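Local coordinates for porin protein associated with imipenem resistance (PDB 4FUV) that forms an eight-stranded beta-barrel in the outer membrane of Acinetobacter baumannii, probably transports ornithine and imipenem, and is associated with imipenem resistance, at residues A[26-31]-A[212-217]. Residues are numbered along the deposited sequence; the frame is centred on the assembly and turned at random.
With C8E ((hydroxyethyloxy)tri(ethyloxy)octane), chain D; C8E ((hydroxyethyloxy)tri(ethyloxy)octane), chain J; C8E ((hydroxyethyloxy)tri(ethyloxy)octane), chain F.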
ATOM      1  N   GLY A  26     -22.675  -8.366  -7.648  1.00 25.35           N
ATOM      2  CA  GLY A  26     -22.125  -7.802  -6.431  1.00 22.20           C
ATOM      3  C   GLY A  26     -21.694  -8.834  -5.416  1.00 24.33           C
ATOM      4  O   GLY A  26     -21.612 -10.031  -5.715  1.00 25.01           O
ATOM      5  N   THR A  27     -21.446  -8.371  -4.196  1.00 24.00           N
ATOM      6  CA  THR A  27     -20.871  -9.226  -3.165  1.00 26.84           C
ATOM      7  C   THR A  27     -21.845 -10.273  -2.602  1.00 37.88           C
ATOM      8  O   THR A  27     -21.426 -11.221  -1.918  1.00 29.98           O
ATOM      9  CB  THR A  27     -20.261  -8.389  -2.018  1.00 32.94           C
ATOM     10  OG1 THR A  27     -21.270  -7.574  -1.416  1.00 30.21           O
ATOM     11  CG2 THR A  27     -19.141  -7.488  -2.544  1.00 36.83           C
ATOM     12  N   THR A  28     -23.136 -10.108  -2.884  1.00 35.89           N
ATOM     13  CA  THR A  28     -24.116 -11.126  -2.506  1.00 31.16           C
ATOM     14  C   THR A  28     -24.609 -11.916  -3.720  1.00 33.60           C
ATOM     15  O   THR A  28     -25.682 -12.514  -3.698  1.00 28.92           O
ATOM     16  CB  THR A  28     -25.316 -10.540  -1.744  1.00 33.46           C
ATOM     17  OG1 THR A  28     -25.904  -9.481  -2.508  1.00 35.24           O
ATOM     18  CG2 THR A  28     -24.886 -10.018  -0.375  1.00 31.27           C
ATOM     19  N   GLY A  29     -23.805 -11.915  -4.775  1.00 28.60           N
ATOM     20  CA  GLY A  29     -24.112 -12.678  -5.967  1.00 25.67           C
ATOM     21  C   GLY A  29     -24.557 -11.798  -7.121  1.00 35.70           C
ATOM     22  O   GLY A  29     -24.520 -10.560  -7.055  1.00 36.45           O
ATOM     23  N   TYR A  30     -24.987 -12.456  -8.186  1.00 29.01           N
ATOM     24  CA  TYR A  30     -25.437 -11.782  -9.384  1.00 29.82           C
ATOM     25  C   TYR A  30     -26.893 -12.116  -9.653  1.00 32.80           C
ATOM     26  O   TYR A  30     -27.427 -13.106  -9.151  1.00 33.81           O
ATOM     27  CB  TYR A  30     -24.557 -12.144 -10.588  1.00 34.44           C
ATOM     28  CG  TYR A  30     -24.435 -13.624 -10.844  1.00 45.61           C
ATOM     29  CD1 TYR A  30     -23.576 -14.417 -10.084  1.00 51.83           C
ATOM     30  CD2 TYR A  30     -25.168 -14.234 -11.854  1.00 57.04           C
ATOM     31  CE1 TYR A  30     -23.462 -15.784 -10.318  1.00 56.19           C
ATOM     32  CE2 TYR A  30     -25.061 -15.605 -12.098  1.00 54.70           C
ATOM     33  CZ  TYR A  30     -24.210 -16.371 -11.328  1.00 56.32           C
ATOM     34  OH  TYR A  30     -24.102 -17.724 -11.567  1.00 60.13           O
ATOM     35  N   GLY A  31     -27.534 -11.270 -10.442  1.00 27.05           N
ATOM     36  CA  GLY A  31     -28.922 -11.474 -10.795  1.00 34.53           C
ATOM     37  C   GLY A  31     -29.494 -10.170 -11.297  1.00 33.70           C
ATOM     38  O   GLY A  31     -28.892  -9.501 -12.141  1.00 27.74           O
ATOM     39  N   LYS A 212     -22.628  -8.391  12.980  1.00 26.91           N
ATOM     40  CA  LYS A 212     -24.080  -8.510  12.990  1.00 28.12           C
ATOM     41  C   LYS A 212     -24.725  -7.907  11.743  1.00 27.68           C
ATOM     42  O   LYS A 212     -25.938  -7.976  11.585  1.00 26.14           O
ATOM     43  CB  LYS A 212     -24.654  -7.887  14.253  1.00 22.91           C
ATOM     44  CG  LYS A 212     -24.251  -8.692  15.495  1.00 28.79           C
ATOM     45  CD  LYS A 212     -24.570  -7.956  16.771  1.00 23.65           C
ATOM     46  CE  LYS A 212     -23.962  -8.686  17.960  1.00 31.20           C
ATOM     47  NZ  LYS A 212     -24.858  -9.787  18.335  1.00 25.15           N
ATOM     48  N   TRP A 213     -23.891  -7.340  10.871  1.00 24.35           N
ATOM     49  CA  TRP A 213     -24.316  -6.750   9.605  1.00 29.66           C
ATOM     50  C   TRP A 213     -23.614  -7.447   8.458  1.00 32.07           C
ATOM     51  O   TRP A 213     -22.422  -7.741   8.540  1.00 33.31           O
ATOM     52  CB  TRP A 213     -23.959  -5.260   9.575  1.00 26.47           C
ATOM     53  CG  TRP A 213     -24.578  -4.519  10.693  1.00 32.66           C
ATOM     54  CD1 TRP A 213     -24.092  -4.394  11.971  1.00 37.41           C
ATOM     55  CD2 TRP A 213     -25.820  -3.808  10.668  1.00 34.01           C
ATOM     56  NE1 TRP A 213     -24.956  -3.645  12.733  1.00 33.89           N
ATOM     57  CE2 TRP A 213     -26.020  -3.270  11.954  1.00 35.12           C
ATOM     58  CE3 TRP A 213     -26.774  -3.568   9.675  1.00 34.93           C
ATOM     59  CZ2 TRP A 213     -27.139  -2.516  12.276  1.00 39.98           C
ATOM     60  CZ3 TRP A 213     -27.882  -2.821   9.998  1.00 34.08           C
ATOM     61  CH2 TRP A 213     -28.055  -2.296  11.285  1.00 35.42           C
ATOM     62  N   LEU A 214     -24.354  -7.716   7.389  1.00 30.47           N
ATOM     63  CA  LEU A 214     -23.763  -8.203   6.152  1.00 27.69           C
ATOM     64  C   LEU A 214     -23.690  -7.031   5.178  1.00 32.88           C
ATOM     65  O   LEU A 214     -24.728  -6.576   4.675  1.00 24.33           O
ATOM     66  CB  LEU A 214     -24.612  -9.333   5.555  1.00 25.79           C
ATOM     67  CG  LEU A 214     -24.194  -9.859   4.178  1.00 33.88           C
ATOM     68  CD1 LEU A 214     -22.789 -10.481   4.242  1.00 36.58           C
ATOM     69  CD2 LEU A 214     -25.216 -10.872   3.596  1.00 24.02           C
ATOM     70  N   PRO A 215     -22.472  -6.530   4.914  1.00 37.03           N
ATOM     71  CA  PRO A 215     -22.280  -5.395   4.003  1.00 32.57           C
ATOM     72  C   PRO A 215     -22.469  -5.840   2.559  1.00 39.56           C
ATOM     73  O   PRO A 215     -22.191  -6.996   2.237  1.00 41.66           O
ATOM     74  CB  PRO A 215     -20.820  -4.980   4.244  1.00 35.07           C
ATOM     75  CG  PRO A 215     -20.368  -5.756   5.464  1.00 39.91           C
ATOM     76  CD  PRO A 215     -21.200  -6.994   5.487  1.00 37.38           C
ATOM     77  N   VAL A 216     -22.946  -4.943   1.702  1.00 29.68           N
ATOM     78  CA  VAL A 216     -23.244  -5.290   0.313  1.00 31.05           C
ATOM     79  C   VAL A 216     -22.716  -4.224  -0.630  1.00 26.65           C
ATOM     80  O   VAL A 216     -22.889  -3.032  -0.393  1.00 28.31           O
ATOM     81  CB  VAL A 216     -24.765  -5.378   0.075  1.00 34.10           C
ATOM     82  CG1 VAL A 216     -25.053  -5.899  -1.324  1.00 38.63           C
ATOM     83  CG2 VAL A 216     -25.402  -6.277   1.107  1.00 42.38           C
ATOM     84  N   GLY A 217     -22.059  -4.655  -1.692  1.00 27.72           N
ATOM     85  CA  GLY A 217     -21.695  -3.765  -2.775  1.00 22.57           C
ATOM     86  C   GLY A 217     -22.120  -4.403  -4.083  1.00 26.49           C
ATOM     87  O   GLY A 217     -21.831  -5.581  -4.316  1.00 25.85           O
TER
HETATM   88  C1  C8E D 303     -18.809  -0.281  -6.422  1.00 61.88           C
HETATM   89  C2  C8E D 303     -19.711  -0.424  -5.202  1.00 60.29           C
HETATM   90  C3  C8E D 303     -18.976  -1.162  -4.090  1.00 64.96           C
HETATM   91  C5  C8E D 303     -18.978  -3.443  -0.170  1.00 50.34           C
HETATM   92  C6  C8E D 303     -18.824  -4.113   1.191  1.00 53.09           C
HETATM   93  C7  C8E D 303     -17.781  -5.229   1.171  1.00 62.95           C
HETATM   94  C8  C8E D 303     -18.371  -6.602   0.856  1.00 68.76           C
HETATM   95  O9  C8E D 303     -17.917  -7.584   1.771  1.00 71.02           O
HETATM   96  C10 C8E D 303     -18.731  -8.740   1.751  1.00 72.05           C
HETATM   97  C11 C8E D 303     -18.067  -9.913   2.472  1.00 71.97           C
HETATM   98  O12 C8E D 303     -18.549  -9.996   3.795  1.00 71.85           O
HETATM   99  C13 C8E D 303     -18.534 -11.297   4.344  1.00 63.96           C
HETATM  100  C14 C8E D 303     -19.143 -11.199   5.735  1.00 60.23           C
HETATM  101  O15 C8E D 303     -19.030  -9.846   6.126  1.00 67.67           O
HETATM  102  C16 C8E D 303     -18.416  -9.641   7.381  1.00 63.18           C
HETATM  103  C17 C8E D 303     -18.777  -8.252   7.893  1.00 54.62           C
HETATM  104  O18 C8E D 303     -17.595  -7.509   8.075  1.00 54.61           O
HETATM  105  C8  C8E J 309     -25.830   1.245   5.929  1.00 47.97           C
HETATM  106  O9  C8E J 309     -24.839   1.114   4.921  1.00 46.48           O
HETATM  107  C10 C8E J 309     -24.236   2.365   4.624  1.00 46.85           C
HETATM  108  C11 C8E J 309     -22.802   2.128   4.142  1.00 45.80           C
HETATM  109  O18 C8E J 309     -21.942  -2.130   8.747  1.00 64.82           O
HETATM  110  C19 C8E J 309     -22.274  -1.236   9.782  1.00 58.15           C
HETATM  111  C20 C8E J 309     -23.456  -0.418   9.280  1.00 57.17           C
HETATM  112  O21 C8E J 309     -24.607  -0.889   9.946  1.00 57.18           O
HETATM  113  C4  C8E F 305     -20.719   0.887 -14.031  1.00 59.79           C
HETATM  114  C5  C8E F 305     -21.507  -0.383 -13.741  1.00 54.81           C
HETATM  115  C6  C8E F 305     -21.849  -1.125 -15.031  1.00 57.49           C
HETATM  116  C7  C8E F 305     -21.785  -2.635 -14.822  1.00 54.52           C
HETATM  117  O9  C8E F 305     -24.309  -6.817 -14.794  1.00 60.58           O
HETATM  118  C10 C8E F 305     -24.292  -7.977 -15.600  1.00 69.69           C
HETATM  119  C11 C8E F 305     -24.422  -9.219 -14.720  1.00 76.79           C
HETATM  120  O12 C8E F 305     -25.729  -9.765 -14.768  1.00 78.58           O
HETATM  121  C13 C8E F 305     -25.734 -11.161 -14.553  1.00 72.65           C
HETATM  122  C14 C8E F 305     -26.966 -11.787 -15.194  1.00 71.94           C
HETATM  123  C16 C8E F 305     -28.703 -14.285 -13.107  1.00 57.38           C
HETATM  124  C17 C8E F 305     -29.770 -14.651 -12.080  1.00 60.42           C
HETATM  125  O18 C8E F 305     -29.794 -16.051 -11.909  1.00 69.78           O
HETATM  126  C19 C8E F 305     -28.586 -16.552 -11.386  1.00 65.86           C
HETATM  127  C20 C8E F 305     -28.768 -18.017 -10.999  1.00 67.87           C
HETATM  128  O21 C8E F 305     -27.730 -18.769 -11.586  1.00 67.59           O
HETATM  129  O   HOH W   1     -21.641  -8.821   0.775  1.00 50.90           O
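Thr27 and Gly217 grip each other through two hydrogen bonds, a worked example of a hairpin turn bonded to the strand that closes a beta-barrel. The backbone N of Thr27 donates to Gly217 O (2.8 Å). In return, Gly217 N donates to Thr27 OG1 over 3.0 Å, an almost straight bond (N-H...O 167°). A chi1 of 60° sets OG1 between its own backbone N and carbonyl carbon, and from there the hydroxyl stands in for a backbone carbonyl. A water also lies close to both Thr27 OG1 and Pro215 O, though its short distances make the details of that bridge doubtful.

Van der Waals packing is lighter. CG2 of Thr28 meets Leu214 CD2 at 4.1 Å and also approaches Val216 CG2, while Thr28 OG1 rests against Val216 CG1, the Thr28 and Val216 side chains crossing at about a right angle; Thr28 and Leu214 further touch Asn106 of strand 95-114. On the detergent side, Thr27 CG2 lies 3.6 Å from C8 of a C8E molecule whose octyl tail continues past Pro215 CB to Gly217 N, while its ether chain reaches Pro215 CD.

Residues 26-29 form a type I beta turn joining strands 20-26 and 29-37, and strand 20-26 pairs antiparallel with strand 213-224, the first and last barrel strands. The chemistry implies that, where the first strand turns back, a side-chain hydroxyl carries on the inter-strand bonding, satisfying Gly217 N beside bound detergent.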